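Local coordinates for YerB protein (Bacillus subtilis, PDB 2PSB) that is of unknown function but is a putative membrane lipoprotein that interacts with the DNA helicase PcrA, at residues 30-35 and 70-75; 15-20 and 163-168; 79-84 and 142-147. All coordinates share one frame; numbering follows the deposited sequence.

Contact 1 (30-35 and 70-75); sequences RRPVAV and IFQSQM
The antiparallel pairing of strand 33-37 with strand 65-71 ends here: V33 and F71 form a hydrogen-bonded pair, and A34 and I70 a non-hydrogen-bonded one. V33 N donates to F71 O at 2.9 Å, and F71 N returns a nearly straight bond to V33 O (2.8 Å). On the face carrying V33 and F71, V35 CG2 touches F71 CE1 at 3.8 Å. Beyond V33 and F71, towards R30 and Q72, side chains make the bonds. Q72 NE2 reaches R30 O at 2.9 Å, in the carbonyl plane and on a lone pair, and also bonds to V27 O. R30 answers side-on: NE and NH2 each lie 2.9 Å from Q72 O, which sits close to the guanidinium plane, and both bonds are bent (144° and 141°). The bend at chi3 (56°) turns R30 NE toward that oxygen. Over one guanidinium face lies M75, a selenomethionine, its CG 3.6 Å from R30 NE. An alanine in place of R30 would probably leave Q72 O without both guanidinium donors and uncover one flank of M75. The end of a regular antiparallel strand pair is thus closed by reciprocal side-chain-to-backbone bonds, inside the DUF3048 N-terminal domain.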
# COMPACT_ATOMS: atom_id res chain seq x y z
N ARG A 30 -12.86 8.61 11.04
CA ARG A 30 -12.12 7.38 11.28
C ARG A 30 -10.66 7.54 10.85
O ARG A 30 -10.36 7.75 9.67
CB ARG A 30 -12.75 6.21 10.54
CG ARG A 30 -12.20 4.87 10.96
CD ARG A 30 -13.16 3.76 10.60
NE ARG A 30 -13.47 3.77 9.18
CZ ARG A 30 -14.45 3.08 8.63
NH1 ARG A 30 -15.24 2.31 9.38
NH2 ARG A 30 -14.67 3.16 7.32
N ARG A 31 -9.76 7.46 11.82
CA ARG A 31 -8.34 7.59 11.56
C ARG A 31 -7.82 6.48 10.65
O ARG A 31 -8.20 5.32 10.80
CB ARG A 31 -7.57 7.56 12.87
CG ARG A 31 -6.10 7.81 12.72
CD ARG A 31 -5.42 7.89 14.05
NE ARG A 31 -3.99 8.17 13.91
CZ ARG A 31 -3.13 8.18 14.92
NH1 ARG A 31 -3.56 7.91 16.14
NH2 ARG A 31 -1.85 8.46 14.70
N PRO A 32 -6.96 6.83 9.68
CA PRO A 32 -6.41 5.83 8.76
C PRO A 32 -5.59 4.78 9.50
O PRO A 32 -4.92 5.08 10.50
CB PRO A 32 -5.53 6.67 7.82
CG PRO A 32 -6.23 7.99 7.80
CD PRO A 32 -6.56 8.19 9.27
N VAL A 33 -5.66 3.54 9.02
CA VAL A 33 -4.90 2.42 9.57
C VAL A 33 -4.05 1.89 8.41
O VAL A 33 -4.59 1.46 7.38
CB VAL A 33 -5.84 1.30 10.11
CG1 VAL A 33 -5.02 0.10 10.59
CG2 VAL A 33 -6.67 1.84 11.29
N ALA A 34 -2.73 1.96 8.57
CA ALA A 34 -1.78 1.49 7.55
C ALA A 34 -1.12 0.19 8.00
O ALA A 34 -0.35 0.17 8.96
CB ALA A 34 -0.70 2.56 7.31
N VAL A 35 -1.40 -0.90 7.28
CA VAL A 35 -0.85 -2.20 7.62
C VAL A 35 0.22 -2.68 6.65
O VAL A 35 0.04 -2.65 5.43
CB VAL A 35 -1.96 -3.28 7.67
CG1 VAL A 35 -1.41 -4.56 8.26
CG2 VAL A 35 -3.16 -2.78 8.46
N ILE A 70 -3.47 0.92 3.16
CA ILE A 70 -4.05 1.99 3.95
C ILE A 70 -5.57 1.96 3.88
O ILE A 70 -6.16 2.13 2.81
CB ILE A 70 -3.51 3.36 3.45
CG1 ILE A 70 -1.98 3.33 3.48
CG2 ILE A 70 -4.09 4.51 4.28
CD1 ILE A 70 -1.34 4.66 3.15
N PHE A 71 -6.17 1.72 5.04
CA PHE A 71 -7.63 1.65 5.20
C PHE A 71 -8.14 2.91 5.89
O PHE A 71 -7.49 3.44 6.79
CB PHE A 71 -8.03 0.45 6.07
CG PHE A 71 -7.45 -0.86 5.62
CD1 PHE A 71 -6.14 -1.20 5.95
CD2 PHE A 71 -8.21 -1.75 4.89
CE1 PHE A 71 -5.61 -2.41 5.56
CE2 PHE A 71 -7.70 -2.97 4.49
CZ PHE A 71 -6.39 -3.31 4.82
N GLN A 72 -9.30 3.37 5.45
CA GLN A 72 -9.93 4.55 6.03
C GLN A 72 -11.43 4.51 5.76
O GLN A 72 -12.22 4.54 6.70
CB GLN A 72 -9.33 5.82 5.43
CG GLN A 72 -9.68 7.11 6.15
CD GLN A 72 -11.16 7.49 6.04
OE1 GLN A 72 -11.74 7.46 4.95
NE2 GLN A 72 -11.76 7.88 7.15
N SER A 73 -11.82 4.44 4.49
CA SER A 73 -13.25 4.41 4.13
C SER A 73 -13.87 3.05 4.37
O SER A 73 -15.09 2.92 4.41
CB SER A 73 -13.46 4.76 2.66
OG SER A 73 -13.28 3.59 1.87
N GLN A 74 -13.03 2.03 4.49
CA GLN A 74 -13.48 0.67 4.72
C GLN A 74 -12.50 -0.05 5.62
O GLN A 74 -11.32 -0.15 5.29
CB GLN A 74 -13.58 -0.12 3.41
CG GLN A 74 -14.70 0.28 2.49
CD GLN A 74 -14.85 -0.69 1.34
OE1 GLN A 74 -13.89 -0.95 0.60
NE2 GLN A 74 -16.04 -1.24 1.17
N MSE A 75 -12.99 -0.55 6.75
CA MSE A 75 -12.13 -1.26 7.68
C MSE A 75 -12.28 -2.75 7.40
O MSE A 75 -13.37 -3.23 7.13
CB MSE A 75 -12.52 -0.94 9.12
CG MSE A 75 -12.14 0.45 9.58
SE MSE A 75 -10.24 0.83 9.40
CE MSE A 75 -10.34 2.60 8.66

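Contact 2 (15-20 and 163-168); sequences KAPLTG and QETNPL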
# COMPACT_ATOMS: atom_id res chain seq x y z
N LYS A 15 -17.85 12.90 1.11
CA LYS A 15 -16.97 11.96 0.44
C LYS A 15 -15.83 11.46 1.33
O LYS A 15 -15.48 12.10 2.31
CB LYS A 15 -16.36 12.60 -0.81
CG LYS A 15 -17.36 13.02 -1.88
CD LYS A 15 -16.65 13.76 -3.01
CE LYS A 15 -17.64 14.26 -4.05
NZ LYS A 15 -18.37 13.14 -4.70
N ALA A 16 -15.26 10.31 0.98
CA ALA A 16 -14.15 9.75 1.75
C ALA A 16 -12.86 10.40 1.26
O ALA A 16 -12.64 10.56 0.06
CB ALA A 16 -14.10 8.24 1.59
N PRO A 17 -11.97 10.78 2.20
CA PRO A 17 -10.68 11.42 1.94
C PRO A 17 -9.76 10.69 0.96
O PRO A 17 -9.20 11.28 0.05
CB PRO A 17 -10.04 11.51 3.33
CG PRO A 17 -11.18 11.36 4.28
CD PRO A 17 -12.08 10.39 3.61
N LEU A 18 -9.62 9.39 1.17
CA LEU A 18 -8.71 8.60 0.36
C LEU A 18 -9.29 7.89 -0.84
O LEU A 18 -8.57 7.22 -1.58
CB LEU A 18 -7.99 7.61 1.28
CG LEU A 18 -7.37 8.31 2.50
CD1 LEU A 18 -6.46 7.34 3.23
CD2 LEU A 18 -6.58 9.56 2.06
N THR A 19 -10.59 8.05 -1.07
CA THR A 19 -11.23 7.40 -2.21
C THR A 19 -12.04 8.37 -3.07
O THR A 19 -12.21 8.15 -4.27
CB THR A 19 -12.15 6.27 -1.73
OG1 THR A 19 -12.49 5.44 -2.84
CG2 THR A 19 -13.41 6.85 -1.14
N GLY A 20 -12.54 9.43 -2.45
CA GLY A 20 -13.33 10.39 -3.20
C GLY A 20 -14.76 9.95 -3.40
O GLY A 20 -15.55 10.67 -4.03
N GLN A 163 -9.91 11.06 13.80
CA GLN A 163 -9.24 12.27 13.37
C GLN A 163 -9.62 12.47 11.92
O GLN A 163 -9.99 11.53 11.23
CB GLN A 163 -7.71 12.16 13.51
CG GLN A 163 -7.05 11.17 12.58
CD GLN A 163 -5.54 11.38 12.50
OE1 GLN A 163 -4.86 11.53 13.52
NE2 GLN A 163 -5.01 11.37 11.27
N GLU A 164 -9.55 13.71 11.46
CA GLU A 164 -9.88 14.01 10.08
C GLU A 164 -8.56 14.08 9.32
O GLU A 164 -7.58 14.62 9.83
CB GLU A 164 -10.63 15.34 9.99
CG GLU A 164 -11.94 15.34 10.77
CD GLU A 164 -12.52 16.73 10.96
OE1 GLU A 164 -12.85 17.39 9.94
OE2 GLU A 164 -12.64 17.17 12.12
N THR A 165 -8.54 13.52 8.12
CA THR A 165 -7.33 13.55 7.32
C THR A 165 -7.59 14.35 6.04
O THR A 165 -8.68 14.29 5.47
CB THR A 165 -6.83 12.10 6.99
OG1 THR A 165 -7.03 11.81 5.61
CG2 THR A 165 -7.60 11.08 7.83
N ASN A 166 -6.59 15.13 5.62
CA ASN A 166 -6.75 15.94 4.41
C ASN A 166 -6.92 15.00 3.23
O ASN A 166 -6.08 14.12 2.98
CB ASN A 166 -5.54 16.85 4.20
CG ASN A 166 -5.81 17.96 3.19
OD1 ASN A 166 -6.75 18.74 3.36
ND2 ASN A 166 -5.00 18.02 2.14
N PRO A 167 -8.02 15.15 2.48
CA PRO A 167 -8.32 14.32 1.31
C PRO A 167 -7.35 14.45 0.15
O PRO A 167 -6.62 15.43 0.04
CB PRO A 167 -9.72 14.77 0.92
CG PRO A 167 -9.71 16.21 1.29
CD PRO A 167 -9.05 16.20 2.65
N LEU A 168 -7.35 13.43 -0.70
CA LEU A 168 -6.52 13.45 -1.89
C LEU A 168 -7.27 14.29 -2.92
O LEU A 168 -8.37 14.77 -2.65
CB LEU A 168 -6.31 12.02 -2.42
CG LEU A 168 -5.20 11.20 -1.78
CD1 LEU A 168 -5.13 11.44 -0.28
CD2 LEU A 168 -5.45 9.73 -2.08
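P17 and P167 bring the two backbones closest, their CA atoms 3.8 Å apart, and just beyond them L168 N donates to P17 O (2.9 Å, 171° at the hydrogen). Neither segment is helix or strand. From A16 to T19 the chain folds as a type I turn, as the backbone torsions of P17 and L18 indicate; the closing bond from T19 N to A16 O is weak, while G20 N makes a shorter one to the same oxygen. Segment 163-168 is extended throughout and runs past the turn at P17 and L18. Through this contact the loop before strand 33-37, near the start of the chain, meets the connection that runs from helix 147-157 toward strand 183-187. R276 of strand 276-281 adds a further tie by donating to N166 O, and I54 of strand 54-59 is touched by both L18 and L168. The two prolines also meet through their side chains, P17 CB lying 4.1 Å from P167 CB, and P167 CB comes to 3.6 Å from P17 CA. On its other flank P17 CB lies 3.8 Å from both O and OG1 of T165; that hydroxyl is buried here with no polar partner in the model. The leucines cross obliquely. L18 starts away from the other segment, but the end of its side chain comes nearer, L18 CD2 lying 3.3 Å from L168 CD1. This is tighter than normal methyl packing, and the precise fit is therefore doubtful, although their proximity is plain. The other methyl, L168 CD2, lies 4.0 Å from L18 O.

Contact 3 (79-84 and 142-147); sequences VGPVRS and NSYTSY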
# COMPACT_ATOMS: atom_id res chain seq x y z
N VAL A 79 -6.84 -8.98 8.54
CA VAL A 79 -5.93 -8.40 7.56
C VAL A 79 -4.55 -9.03 7.75
O VAL A 79 -4.11 -9.25 8.87
CB VAL A 79 -5.88 -6.84 7.73
CG1 VAL A 79 -5.39 -6.46 9.12
CG2 VAL A 79 -5.01 -6.23 6.65
N GLY A 80 -3.90 -9.36 6.64
CA GLY A 80 -2.58 -9.96 6.72
C GLY A 80 -2.29 -10.81 5.50
O GLY A 80 -3.01 -10.72 4.51
N PRO A 81 -1.23 -11.64 5.54
CA PRO A 81 -0.34 -11.76 6.71
C PRO A 81 0.44 -10.47 6.95
O PRO A 81 0.76 -9.74 6.01
CB PRO A 81 0.58 -12.93 6.34
CG PRO A 81 -0.22 -13.71 5.33
CD PRO A 81 -0.89 -12.64 4.51
N VAL A 82 0.74 -10.19 8.21
CA VAL A 82 1.48 -8.99 8.56
C VAL A 82 2.96 -9.27 8.46
O VAL A 82 3.40 -10.38 8.72
CB VAL A 82 1.13 -8.52 9.98
CG1 VAL A 82 1.68 -7.12 10.23
CG2 VAL A 82 -0.37 -8.55 10.16
N ARG A 83 3.72 -8.25 8.09
CA ARG A 83 5.16 -8.40 7.93
C ARG A 83 5.96 -7.25 8.52
O ARG A 83 5.40 -6.29 9.06
CB ARG A 83 5.51 -8.53 6.44
CG ARG A 83 5.99 -9.90 6.01
CD ARG A 83 7.30 -10.24 6.67
NE ARG A 83 7.85 -11.52 6.23
CZ ARG A 83 9.06 -11.96 6.56
NH1 ARG A 83 9.83 -11.22 7.34
NH2 ARG A 83 9.49 -13.13 6.12
N SER A 84 7.28 -7.36 8.41
CA SER A 84 8.22 -6.38 8.93
C SER A 84 8.10 -4.98 8.36
O SER A 84 7.76 -4.80 7.20
CB SER A 84 9.65 -6.87 8.70
OG SER A 84 9.90 -8.01 9.49
N ASN A 142 2.15 -16.53 8.49
CA ASN A 142 0.88 -16.91 9.09
C ASN A 142 0.41 -15.94 10.18
O ASN A 142 -0.45 -16.28 10.98
CB ASN A 142 0.99 -18.33 9.65
CG ASN A 142 1.86 -18.41 10.91
OD1 ASN A 142 2.84 -17.66 11.06
ND2 ASN A 142 1.51 -19.32 11.80
N SER A 143 0.95 -14.73 10.18
CA SER A 143 0.62 -13.72 11.18
C SER A 143 -0.46 -12.70 10.77
O SER A 143 -0.26 -11.89 9.87
CB SER A 143 1.92 -13.00 11.57
OG SER A 143 1.65 -11.91 12.42
N TYR A 144 -1.60 -12.75 11.45
CA TYR A 144 -2.72 -11.85 11.17
C TYR A 144 -3.25 -11.10 12.40
O TYR A 144 -2.94 -11.43 13.54
CB TYR A 144 -3.91 -12.61 10.60
CG TYR A 144 -3.67 -13.35 9.32
CD1 TYR A 144 -3.00 -14.58 9.31
CD2 TYR A 144 -4.09 -12.82 8.10
CE1 TYR A 144 -2.76 -15.26 8.13
CE2 TYR A 144 -3.86 -13.48 6.90
CZ TYR A 144 -3.19 -14.70 6.92
OH TYR A 144 -2.93 -15.36 5.74
N THR A 145 -4.07 -10.09 12.12
CA THR A 145 -4.77 -9.33 13.15
C THR A 145 -6.09 -8.92 12.51
O THR A 145 -6.42 -9.38 11.42
CB THR A 145 -4.02 -8.07 13.61
OG1 THR A 145 -4.77 -7.46 14.67
CG2 THR A 145 -3.87 -7.07 12.48
N SER A 146 -6.84 -8.05 13.19
CA SER A 146 -8.14 -7.60 12.69
C SER A 146 -8.38 -6.18 13.12
O SER A 146 -7.75 -5.71 14.06
CB SER A 146 -9.25 -8.50 13.24
OG SER A 146 -9.42 -8.30 14.64
N TYR A 147 -9.29 -5.48 12.45
CA TYR A 147 -9.57 -4.10 12.83
C TYR A 147 -10.06 -4.06 14.28
O TYR A 147 -9.74 -3.15 15.03
CB TYR A 147 -10.63 -3.47 11.91
CG TYR A 147 -10.95 -2.04 12.30
CD1 TYR A 147 -9.92 -1.13 12.54
CD2 TYR A 147 -12.27 -1.60 12.43
CE1 TYR A 147 -10.19 0.19 12.90
CE2 TYR A 147 -12.56 -0.26 12.78
CZ TYR A 147 -11.50 0.62 13.01
OH TYR A 147 -11.72 1.94 13.33
O HOH W 1 3.14 -12.87 8.22
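The Y144 ring carries P81 on one face: P81 CA stands 4.1 Å from the ring centroid and only 17° off the normal, a CH-pi contact displaced slightly toward the rim. The proline ring runs beside the tyrosine in the same direction, and P81 CG reaches the phenol end, 3.5 Å from Y144 CZ. G80 C approaches Y144 CE2 obliquely at 3.4 Å. This packing belongs to a small antiparallel sheet in which strand 143-146 lies between strands 78-79 and 132-133. V79 and T145 form its hydrogen-bonded pair: V79 N donates to T145 O at 2.9 Å, whereas the return bond from T145 N to V79 O is long and weak. Their side chains lie side by side, with V79 CG1 3.7 Å from T145 CG2, while T145 OG1 is taken by L130 O. After V79 the chain changes course through a cis peptide bond between G80 and P81. G80 has backbone angles (154/-167) that would jam a CB against the preceding carbonyl oxygen, and such a carbon would also collide with Y144 CD2. Past the cis bond P81 CA lies over the tyrosine, and V82 N donates to S143 O at 2.6 Å. S143 OG itself bonds to H103 ND1. Segment 79-84 ends at S84, a phosphorylation site that is unmodified here. One water spans the far end of the contact, donating to V82 O at 2.6 Å and accepting a weak bond from S143 N.

Contacts 1 and 3 are buried and both include antiparallel strand pairs, whereas contact 2 is partly exposed and joins two loops by one backbone bond and apolar packing. Contact 1 is nearest the chain's centre, its own centre about 11 Å away, and touches both others. Q72 and P32 pack on P17 and T165 of contact 2; on its other flank M75 and R30 meet Y147, and F71 meets V79, of contact 3. Contacts 2 and 3 do not touch, their nearest atoms lying about 9 Å apart. Chemistry follows place: a guanidinium and an amide close a strand end in 30-35/70-75, while a tyrosine face and a cis-proline turn mark 79-84/142-147. Contact 2 closes a loop of chain enclosing both others.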